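Local atomic coordinates of glycoside Hydrolase (Bacteroides uniformis, PDB entry 5T99), a protein that probably hydrolyses galactosidic bonds in agarose-derived oligosaccharides, as a glycoside hydrolase of family 2 that binds the inhibitor galacto-isofagomine. Residues A199-E204 with T286-R291; H221-A226 with I252-P257; S731-R736 with A814-N819; L790-D795 with M802-T807. One frame throughout, in Å; residues are numbered along the deposited sequence.

Interaction 1: residues A199-E204 with T286-R291; sequences AVVQIE and TDFGIR. With EDO (1,2-ethanediol), chain J; EDO (1,2-ethanediol), chain K.
The ring of F288 meets V201 obliquely, neither squarely on a face nor at an edge: V201 CG2 stands 4.2 Å from F288 CE1, the two side chains coming from opposite directions. Around the same ring, V189 and L270 add side chains from both sheets. The other flat group, the R291 guanidinium, has C1 of a 1,2-ethanediol over one face, while its NE hydrogen-bonds P407 O. F288 CG sits between the backbone N and the carbonyl carbon (chi1 77°), and the ring projects between the sheets. Beside it, I290 CD1 lies 4.2 Å from V201 CG2, giving that methyl a second partner. Farther along, A199 CB and I290 CG2 are 3.5 Å apart; with CG1 anti to the carbonyl carbon (chi1 -56°), I290 turns CG2 to the alanine and CD1, the end of its other branch, to the valine. Between F288 and I290, G289 N gives a nearly straight hydrogen bond (165°) to O2 of the same ethanediol at 3.1 Å, and E204 OE1 accepts one from O1 of a second ethanediol at 2.8 Å; both molecules probably come from the crystallisation liquor. No hydrogen bond joins the two segments. Buried methyls and one ring join the two sheets of this family 2 beta-sandwich domain here, and cohesion rests on shape and exclusion of water, with no polar group fixing the alignment.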
# COMPACT_ATOMS: atom_id res chain seq x y z
N ALA A 199 2.27 -12.95 27.79
CA ALA A 199 2.61 -11.64 27.28
C ALA A 199 2.11 -10.62 28.28
O ALA A 199 1.14 -10.86 29.01
CB ALA A 199 1.97 -11.40 25.93
N VAL A 200 2.79 -9.47 28.33
CA VAL A 200 2.37 -8.34 29.14
C VAL A 200 1.99 -7.24 28.17
O VAL A 200 2.78 -6.90 27.29
CB VAL A 200 3.50 -7.86 30.07
CG1 VAL A 200 3.07 -6.63 30.87
CG2 VAL A 200 3.90 -8.98 31.01
N VAL A 201 0.78 -6.72 28.33
CA VAL A 201 0.26 -5.63 27.51
C VAL A 201 0.28 -4.36 28.35
O VAL A 201 -0.40 -4.29 29.37
CB VAL A 201 -1.19 -5.90 27.07
CG1 VAL A 201 -1.76 -4.71 26.32
CG2 VAL A 201 -1.26 -7.17 26.21
N GLN A 202 1.08 -3.39 27.93
CA GLN A 202 1.24 -2.13 28.63
C GLN A 202 0.45 -1.09 27.85
O GLN A 202 0.53 -1.04 26.62
CB GLN A 202 2.74 -1.77 28.70
CG GLN A 202 3.05 -0.41 29.32
CD GLN A 202 4.54 -0.08 29.30
OE1 GLN A 202 4.98 0.88 28.67
NE2 GLN A 202 5.31 -0.88 30.00
N ILE A 203 -0.31 -0.25 28.56
CA ILE A 203 -1.24 0.69 27.92
C ILE A 203 -1.12 2.07 28.55
O ILE A 203 -1.31 2.23 29.76
CB ILE A 203 -2.70 0.22 28.03
CG1 ILE A 203 -2.87 -1.17 27.39
CG2 ILE A 203 -3.64 1.24 27.37
CD1 ILE A 203 -4.18 -1.85 27.73
N GLU A 204 -0.81 3.07 27.71
CA GLU A 204 -0.80 4.46 28.12
C GLU A 204 -2.08 5.13 27.65
O GLU A 204 -2.36 5.14 26.45
CB GLU A 204 0.39 5.22 27.53
CG GLU A 204 0.55 6.63 28.09
CD GLU A 204 1.47 7.48 27.25
OE1 GLU A 204 2.64 7.62 27.63
OE2 GLU A 204 1.03 7.98 26.20
N THR A 286 -8.92 0.49 20.13
CA THR A 286 -7.59 0.38 19.52
C THR A 286 -7.35 -1.09 19.12
O THR A 286 -7.49 -2.00 19.93
CB THR A 286 -6.46 0.81 20.49
OG1 THR A 286 -6.70 2.13 21.00
CG2 THR A 286 -5.10 0.78 19.78
N ASP A 287 -6.99 -1.31 17.86
CA ASP A 287 -6.61 -2.65 17.42
C ASP A 287 -5.14 -2.82 17.69
O ASP A 287 -4.36 -1.87 17.55
CB ASP A 287 -6.92 -2.84 15.94
CG ASP A 287 -8.41 -2.99 15.67
OD1 ASP A 287 -9.12 -3.66 16.45
OD2 ASP A 287 -8.88 -2.44 14.66
N PHE A 288 -4.75 -4.02 18.14
CA PHE A 288 -3.35 -4.31 18.42
C PHE A 288 -3.04 -5.80 18.32
O PHE A 288 -3.95 -6.63 18.35
CB PHE A 288 -2.93 -3.76 19.79
CG PHE A 288 -3.42 -4.58 20.96
CD1 PHE A 288 -2.64 -5.61 21.48
CD2 PHE A 288 -4.65 -4.33 21.55
CE1 PHE A 288 -3.08 -6.37 22.55
CE2 PHE A 288 -5.10 -5.09 22.62
CZ PHE A 288 -4.31 -6.10 23.13
N GLY A 289 -1.75 -6.10 18.21
CA GLY A 289 -1.25 -7.46 18.19
C GLY A 289 -0.15 -7.68 19.22
O GLY A 289 0.40 -6.72 19.77
N ILE A 290 0.15 -8.95 19.45
CA ILE A 290 1.14 -9.36 20.43
C ILE A 290 2.30 -10.07 19.73
O ILE A 290 2.21 -11.24 19.34
CB ILE A 290 0.51 -10.27 21.52
CG1 ILE A 290 -0.68 -9.55 22.18
CG2 ILE A 290 1.55 -10.67 22.55
CD1 ILE A 290 -1.33 -10.29 23.33
N ARG A 291 3.39 -9.33 19.56
CA ARG A 291 4.62 -9.86 18.98
C ARG A 291 5.78 -9.05 19.51
O ARG A 291 5.61 -7.87 19.83
CB ARG A 291 4.56 -9.86 17.43
CG ARG A 291 5.06 -8.61 16.69
CD ARG A 291 4.11 -7.45 16.85
NE ARG A 291 4.61 -6.21 16.23
CZ ARG A 291 5.37 -5.28 16.82
NH1 ARG A 291 5.71 -4.20 16.15
NH2 ARG A 291 5.79 -5.42 18.09
C1 EDO J . 2.47 -2.74 19.27
O1 EDO J . 2.51 -1.32 19.60
C2 EDO J . 1.14 -3.40 19.65
O2 EDO J . 0.41 -3.89 18.50
C1 EDO K . 4.00 9.49 25.56
O1 EDO K . 4.51 9.57 26.90
C2 EDO K . 5.11 9.39 24.52
O2 EDO K . 4.87 10.27 23.42

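Interaction 2: residues H221-A226 with I252-P257; sequences HSIINA and INMLNP. With EDO (1,2-ethanediol), chain D; EDO (1,2-ethanediol), chain E.
I252 opens the second segment by laying CG2 3.7 Å from I223 CD1, the two side chains sliding past each other in opposite directions. Its CG1 is anti to the backbone N (chi1 -175°), which leaves CG2 as the branch that touches; the I252 side chain also meets A232 and L234. M254, two residues on, crosses I223 at a slant. Bends at chi2 and chi3 (-73° and -79°) curl its chain so that CE comes 3.5 Å from I223 CG2, while SD lies 4.0 Å from I223 CD1. An alanine in place of I223 would probably leave both the M254 methyl and I252 CG2 without their partner and open a gap between the sheets. L255 turns to polar company: its N donates to O2 of a 1,2-ethanediol at 3.0 Å, and its O accepts from O1 of that molecule at 2.7 Å. N256 OD1 takes a hydrogen bond from a second ethanediol, O2, at 3.0 Å. P257 then packs on I290. Strand 245-255 is an edge strand of its sheet within this chain, which fits the diol's hold on L255. The contact itself is wholly apolar: one isoleucine meets two side chains of the facing strand by van der Waals contact, one through a methionine methyl.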
# COMPACT_ATOMS: atom_id res chain seq x y z
N HIS A 221 -10.01 -0.85 30.70
CA HIS A 221 -9.51 -1.49 29.48
C HIS A 221 -10.05 -2.91 29.35
O HIS A 221 -9.67 -3.77 30.13
CB HIS A 221 -7.99 -1.57 29.50
CG HIS A 221 -7.31 -0.24 29.51
ND1 HIS A 221 -7.52 0.70 28.52
CD2 HIS A 221 -6.41 0.29 30.36
CE1 HIS A 221 -6.78 1.77 28.78
NE2 HIS A 221 -6.10 1.54 29.90
N SER A 222 -10.90 -3.13 28.35
CA SER A 222 -11.35 -4.48 27.98
C SER A 222 -10.59 -4.99 26.74
O SER A 222 -10.67 -4.39 25.65
CB SER A 222 -12.86 -4.49 27.70
OG SER A 222 -13.57 -4.12 28.87
N ILE A 223 -9.84 -6.08 26.93
CA ILE A 223 -9.09 -6.72 25.87
C ILE A 223 -9.94 -7.82 25.29
O ILE A 223 -10.29 -8.77 25.98
CB ILE A 223 -7.73 -7.25 26.36
CG1 ILE A 223 -6.85 -6.06 26.73
CG2 ILE A 223 -7.06 -8.08 25.27
CD1 ILE A 223 -5.56 -6.42 27.42
N ILE A 224 -10.24 -7.70 24.00
CA ILE A 224 -11.25 -8.52 23.35
C ILE A 224 -10.56 -9.36 22.28
O ILE A 224 -9.77 -8.85 21.48
CB ILE A 224 -12.34 -7.64 22.73
CG1 ILE A 224 -13.04 -6.80 23.82
CG2 ILE A 224 -13.35 -8.47 21.94
CD1 ILE A 224 -13.89 -5.67 23.25
N ASN A 225 -10.88 -10.65 22.28
CA ASN A 225 -10.29 -11.61 21.35
C ASN A 225 -10.98 -11.58 19.98
O ASN A 225 -11.94 -10.83 19.78
CB ASN A 225 -10.18 -13.04 21.97
CG ASN A 225 -11.52 -13.77 22.09
OD1 ASN A 225 -12.55 -13.37 21.55
ND2 ASN A 225 -11.48 -14.88 22.81
N ALA A 226 -10.47 -12.40 19.07
CA ALA A 226 -10.99 -12.53 17.71
C ALA A 226 -12.46 -12.96 17.62
O ALA A 226 -13.09 -12.62 16.62
CB ALA A 226 -10.12 -13.49 16.91
N ILE A 252 -1.13 -5.35 32.05
CA ILE A 252 -1.90 -6.54 32.40
C ILE A 252 -1.27 -7.75 31.73
O ILE A 252 -0.78 -7.65 30.60
CB ILE A 252 -3.39 -6.37 32.02
CG1 ILE A 252 -4.21 -7.56 32.51
CG2 ILE A 252 -3.55 -6.16 30.52
CD1 ILE A 252 -5.72 -7.35 32.45
N ASN A 253 -1.28 -8.87 32.44
CA ASN A 253 -0.78 -10.16 31.93
C ASN A 253 -1.85 -10.80 31.04
O ASN A 253 -3.04 -10.75 31.35
CB ASN A 253 -0.47 -11.13 33.09
CG ASN A 253 0.67 -10.67 33.98
OD1 ASN A 253 1.59 -9.96 33.56
ND2 ASN A 253 0.63 -11.10 35.24
N MET A 254 -1.40 -11.36 29.93
CA MET A 254 -2.21 -12.23 29.07
C MET A 254 -1.52 -13.58 29.07
O MET A 254 -0.44 -13.72 28.51
CB MET A 254 -2.24 -11.69 27.63
CG MET A 254 -2.80 -10.29 27.46
SD MET A 254 -4.57 -10.30 27.69
CE MET A 254 -5.11 -10.91 26.10
N LEU A 255 -2.12 -14.56 29.75
CA LEU A 255 -1.57 -15.92 29.75
C LEU A 255 -1.94 -16.65 28.45
O LEU A 255 -3.00 -16.40 27.88
CB LEU A 255 -2.05 -16.71 30.98
CG LEU A 255 -1.81 -16.05 32.36
CD1 LEU A 255 -2.21 -17.02 33.47
CD2 LEU A 255 -0.38 -15.57 32.56
N ASN A 256 -1.04 -17.51 27.98
CA ASN A 256 -1.23 -18.28 26.74
C ASN A 256 -1.72 -17.42 25.57
O ASN A 256 -2.72 -17.75 24.92
CB ASN A 256 -2.18 -19.44 27.00
CG ASN A 256 -1.70 -20.32 28.13
OD1 ASN A 256 -2.36 -20.42 29.18
ND2 ASN A 256 -0.55 -20.95 27.94
N PRO A 257 -1.03 -16.29 25.32
CA PRO A 257 -1.49 -15.33 24.32
C PRO A 257 -1.49 -15.90 22.89
O PRO A 257 -0.70 -16.80 22.58
CB PRO A 257 -0.47 -14.20 24.43
CG PRO A 257 0.77 -14.91 24.85
CD PRO A 257 0.29 -15.91 25.85
C1 EDO D . -5.90 -14.51 28.02
O1 EDO D . -4.69 -14.32 27.29
C2 EDO D . -5.90 -13.73 29.34
O2 EDO D . -5.07 -14.33 30.34
C1 EDO E . -6.44 -19.50 27.25
O1 EDO E . -7.00 -18.17 27.16
C2 EDO E . -6.21 -19.86 28.72
O2 EDO E . -5.10 -19.13 29.27

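Interaction 3: residues S731-R736 with A814-N819; sequences SYITVR and AKTTIN
I818 reaches across to S731 and I733 with a single atom, the end of its longer branch. From CB, which is directed at the other strand, CG1 leaves anti to the carbonyl carbon (chi1 -54°) and a second bend at chi2 (-59°) carries CD1 to the far strand. There CD1 lies 3.6 Å from S731 OG, 4.2 Å from S731 CB and 4.2 Å from I733 CD1. The approach to the serine is van der Waals only, methyl against hydroxyl; the oxygen itself is satisfied by R720 O, to which S731 OG is hydrogen-bonded, so that a polar atom is accommodated in an otherwise greasy interface. I733 has a second, looser partner: its CD1 lies 4.4 Å from T816 CG2, a touch that uses the threonine's methyl. No hydrogen bond links the segments, whose axes run nearly antiparallel at 164° and come no closer than 9.9 Å, a separation that fits facing strands of two packed sheets. Strand 730-738 lies between 713-718 and 787-793 in one sheet, strand 814-821 between 722-724 and 800-807 in the other. P718 touches S731, T816 and I818, while I804 lies against both I733 and T816. On the reverse face of the first sheet, Y732 makes a cation-pi contact with R332 of helix 327-339, which ties this C-terminal beta-sandwich to the barrel domain.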
# COMPACT_ATOMS: atom_id res chain seq x y z
N SER A 731 -15.67 -6.11 -7.47
CA SER A 731 -15.22 -7.33 -8.14
C SER A 731 -14.27 -6.92 -9.25
O SER A 731 -14.57 -6.01 -10.01
CB SER A 731 -16.39 -8.15 -8.71
OG SER A 731 -15.94 -9.46 -9.08
N TYR A 732 -13.12 -7.57 -9.31
CA TYR A 732 -12.13 -7.39 -10.37
C TYR A 732 -12.29 -8.52 -11.39
O TYR A 732 -11.89 -9.67 -11.13
CB TYR A 732 -10.70 -7.40 -9.80
CG TYR A 732 -10.28 -6.09 -9.16
CD1 TYR A 732 -9.44 -5.19 -9.83
CD2 TYR A 732 -10.71 -5.76 -7.88
CE1 TYR A 732 -9.05 -4.00 -9.23
CE2 TYR A 732 -10.32 -4.57 -7.28
CZ TYR A 732 -9.49 -3.70 -7.95
OH TYR A 732 -9.12 -2.53 -7.33
N ILE A 733 -12.86 -8.19 -12.55
CA ILE A 733 -13.16 -9.18 -13.58
C ILE A 733 -12.10 -9.14 -14.68
O ILE A 733 -12.06 -8.20 -15.47
CB ILE A 733 -14.59 -8.96 -14.15
CG1 ILE A 733 -15.63 -9.09 -13.03
CG2 ILE A 733 -14.89 -9.96 -15.27
CD1 ILE A 733 -16.97 -8.44 -13.33
N THR A 734 -11.24 -10.15 -14.70
CA THR A 734 -10.26 -10.31 -15.76
C THR A 734 -10.98 -10.54 -17.08
O THR A 734 -11.96 -11.29 -17.14
CB THR A 734 -9.31 -11.51 -15.51
OG1 THR A 734 -8.62 -11.33 -14.27
CG2 THR A 734 -8.29 -11.66 -16.65
N VAL A 735 -10.48 -9.89 -18.14
CA VAL A 735 -11.08 -9.96 -19.46
C VAL A 735 -10.04 -10.53 -20.41
O VAL A 735 -9.02 -9.92 -20.63
CB VAL A 735 -11.52 -8.57 -19.97
CG1 VAL A 735 -12.20 -8.69 -21.34
CG2 VAL A 735 -12.43 -7.88 -18.95
N ARG A 736 -10.33 -11.71 -20.96
CA ARG A 736 -9.42 -12.44 -21.84
C ARG A 736 -9.93 -12.39 -23.28
O ARG A 736 -11.14 -12.49 -23.51
CB ARG A 736 -9.31 -13.90 -21.40
CG ARG A 736 -8.50 -14.09 -20.13
CD ARG A 736 -8.72 -15.48 -19.56
NE ARG A 736 -8.38 -16.55 -20.50
CZ ARG A 736 -7.14 -17.01 -20.74
NH1 ARG A 736 -6.08 -16.48 -20.14
NH2 ARG A 736 -6.97 -18.01 -21.61
N ALA A 814 -19.59 -11.92 -24.05
CA ALA A 814 -19.46 -12.65 -22.77
C ALA A 814 -20.35 -12.04 -21.69
O ALA A 814 -20.53 -10.83 -21.64
CB ALA A 814 -18.02 -12.65 -22.31
N LYS A 815 -20.88 -12.90 -20.82
CA LYS A 815 -21.70 -12.46 -19.68
C LYS A 815 -21.23 -13.12 -18.39
O LYS A 815 -20.68 -14.22 -18.40
CB LYS A 815 -23.18 -12.77 -19.90
CG LYS A 815 -23.84 -11.97 -21.02
CD LYS A 815 -25.14 -12.60 -21.48
CE LYS A 815 -25.76 -11.84 -22.65
NZ LYS A 815 -26.29 -10.51 -22.26
N THR A 816 -21.44 -12.43 -17.28
CA THR A 816 -21.23 -13.03 -15.96
C THR A 816 -22.06 -12.28 -14.95
O THR A 816 -22.39 -11.10 -15.15
CB THR A 816 -19.72 -13.05 -15.56
OG1 THR A 816 -19.53 -13.91 -14.43
CG2 THR A 816 -19.20 -11.67 -15.24
N THR A 817 -22.41 -12.97 -13.87
CA THR A 817 -23.18 -12.37 -12.78
C THR A 817 -22.35 -12.28 -11.51
O THR A 817 -21.65 -13.23 -11.14
CB THR A 817 -24.48 -13.16 -12.48
OG1 THR A 817 -25.26 -13.25 -13.67
CG2 THR A 817 -25.31 -12.46 -11.40
N ILE A 818 -22.44 -11.13 -10.84
CA ILE A 818 -21.86 -10.93 -9.53
C ILE A 818 -23.03 -10.81 -8.55
O ILE A 818 -23.94 -10.00 -8.76
CB ILE A 818 -20.96 -9.68 -9.47
CG1 ILE A 818 -19.88 -9.71 -10.56
CG2 ILE A 818 -20.32 -9.54 -8.10
CD1 ILE A 818 -18.94 -10.89 -10.52
N ASN A 819 -23.00 -11.62 -7.49
CA ASN A 819 -24.02 -11.58 -6.45
C ASN A 819 -23.60 -10.64 -5.33
O ASN A 819 -22.45 -10.64 -4.90
CB ASN A 819 -24.32 -12.99 -5.93
CG ASN A 819 -25.22 -13.77 -6.86
OD1 ASN A 819 -26.40 -13.45 -6.99
ND2 ASN A 819 -24.68 -14.77 -7.52

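Interaction 4: residues L790-D795 with M802-T807; sequences LIVQSD and MNITAT
L790 and V792 pack on I804 and M802 in an apolar contact between the two sheets of the C-terminal beta-sandwich, made by consecutive strands that form a beta-arch: 787-793 belongs to one sheet and 800-807 to the other. The short axes approach to 9.6 Å at 159°, and no hydrogen bond crosses. V792 and M802 meet tip to tip, V792 CG2 3.5 Å from M802 SD and 3.8 Å from M802 CE. The methionine runs straight out (chi1 174°, chi2 176°), which carries its sulfur to the valine with the methyl alongside. The other valine branch, V792 CG1, faces I804 CD1 end to end at 3.8 Å. L790 and I804 instead slide past each other, CD2 of the leucine 3.4 Å from CG2 of the isoleucine. An alanine at M802 is likely to leave V792 CG2 without its sulfur partner and open a gap near the arch. Just past strand 787-793, S794 OG hydrogen-bonds T724 O and G727 N, and D795 forms a salt bridge with K798 within the connection. Strands 730-738 and 761-766 flank 787-793, while 751-758, through V756, lies against both M802 and I804.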
# COMPACT_ATOMS: atom_id res chain seq x y z
N LEU A 790 -11.95 -5.30 -15.91
CA LEU A 790 -13.15 -4.55 -15.61
C LEU A 790 -13.33 -4.53 -14.10
O LEU A 790 -13.17 -5.56 -13.45
CB LEU A 790 -14.37 -5.23 -16.27
CG LEU A 790 -15.74 -4.64 -15.91
CD1 LEU A 790 -15.86 -3.23 -16.46
CD2 LEU A 790 -16.87 -5.51 -16.42
N ILE A 791 -13.70 -3.38 -13.56
CA ILE A 791 -13.93 -3.25 -12.12
C ILE A 791 -15.37 -2.80 -11.89
O ILE A 791 -15.77 -1.74 -12.34
CB ILE A 791 -12.92 -2.27 -11.46
CG1 ILE A 791 -11.48 -2.70 -11.77
CG2 ILE A 791 -13.12 -2.25 -9.94
CD1 ILE A 791 -10.42 -1.67 -11.42
N VAL A 792 -16.15 -3.61 -11.19
CA VAL A 792 -17.50 -3.22 -10.80
C VAL A 792 -17.59 -3.02 -9.30
O VAL A 792 -16.72 -3.47 -8.57
CB VAL A 792 -18.59 -4.19 -11.33
CG1 VAL A 792 -18.52 -4.27 -12.85
CG2 VAL A 792 -18.51 -5.58 -10.70
N GLN A 793 -18.64 -2.34 -8.86
CA GLN A 793 -18.83 -1.93 -7.48
C GLN A 793 -20.28 -2.07 -7.07
O GLN A 793 -21.17 -1.75 -7.85
CB GLN A 793 -18.41 -0.48 -7.31
CG GLN A 793 -18.36 -0.00 -5.86
CD GLN A 793 -17.64 1.32 -5.72
OE1 GLN A 793 -16.60 1.41 -5.06
NE2 GLN A 793 -18.19 2.35 -6.33
N SER A 794 -20.53 -2.51 -5.84
CA SER A 794 -21.90 -2.59 -5.33
C SER A 794 -22.52 -1.19 -5.16
O SER A 794 -21.82 -0.18 -5.15
CB SER A 794 -21.94 -3.35 -4.00
OG SER A 794 -21.16 -2.70 -3.01
N ASP A 795 -23.85 -1.16 -5.07
CA ASP A 795 -24.59 0.02 -4.62
C ASP A 795 -24.96 -0.21 -3.16
O ASP A 795 -25.32 -1.33 -2.77
CB ASP A 795 -25.87 0.24 -5.44
CG ASP A 795 -25.61 0.77 -6.83
OD1 ASP A 795 -26.49 0.55 -7.70
OD2 ASP A 795 -24.57 1.42 -7.06
N MET A 802 -25.86 -8.56 -10.05
CA MET A 802 -25.28 -7.53 -10.89
C MET A 802 -24.86 -8.26 -12.15
O MET A 802 -24.05 -9.18 -12.09
CB MET A 802 -24.09 -6.90 -10.19
CG MET A 802 -23.34 -5.90 -11.05
SD MET A 802 -21.96 -5.01 -10.28
CE MET A 802 -21.75 -5.81 -8.69
N ASN A 803 -25.42 -7.84 -13.29
CA ASN A 803 -25.23 -8.54 -14.57
C ASN A 803 -24.31 -7.78 -15.49
O ASN A 803 -24.59 -6.64 -15.85
CB ASN A 803 -26.58 -8.76 -15.26
CG ASN A 803 -27.56 -9.50 -14.38
OD1 ASN A 803 -28.64 -9.00 -14.09
ND2 ASN A 803 -27.16 -10.68 -13.91
N ILE A 804 -23.21 -8.42 -15.87
CA ILE A 804 -22.18 -7.81 -16.70
C ILE A 804 -22.30 -8.37 -18.12
O ILE A 804 -22.52 -9.56 -18.30
CB ILE A 804 -20.76 -8.11 -16.18
CG1 ILE A 804 -20.66 -7.96 -14.65
CG2 ILE A 804 -19.72 -7.25 -16.89
CD1 ILE A 804 -21.20 -6.67 -14.08
N THR A 805 -22.10 -7.49 -19.11
CA THR A 805 -22.03 -7.89 -20.51
C THR A 805 -20.80 -7.23 -21.13
O THR A 805 -20.62 -6.02 -21.02
CB THR A 805 -23.32 -7.47 -21.26
OG1 THR A 805 -24.43 -8.19 -20.70
CG2 THR A 805 -23.22 -7.77 -22.75
N ALA A 806 -19.96 -8.05 -21.77
CA ALA A 806 -18.75 -7.57 -22.45
C ALA A 806 -18.83 -7.94 -23.92
O ALA A 806 -18.97 -9.11 -24.27
CB ALA A 806 -17.50 -8.17 -21.82
N THR A 807 -18.74 -6.91 -24.77
CA THR A 807 -18.86 -7.04 -26.22
C THR A 807 -17.62 -6.46 -26.87
O THR A 807 -16.92 -5.64 -26.28
CB THR A 807 -20.08 -6.28 -26.75
OG1 THR A 807 -19.93 -4.88 -26.52
CG2 THR A 807 -21.35 -6.74 -26.07

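In the fold
The four contacts form two pairs, about 42 Å apart between centres, one in each of two beta-sandwich domains. Interactions 1 and 2, centres about 8 Å apart, bridge the same two sheets: 198-209 and 245-255 are neighbours in one, with A199 O 2.7 Å from M254 N, and 215-224 and 279-288 belong to the other. Interactions 3 and 4, centres about 7 Å apart, also share both sheets, I818 O being 2.7 Å from M802 N and I733 N 2.8 Å from L790 O. Along the chain, interaction 2 falls between the segments of interaction 1, and interaction 4 within interaction 3. The barrel, with pocket residues such as E417 and E494, separates the pairs in sequence; both sandwiches are probably accessory to catalysis.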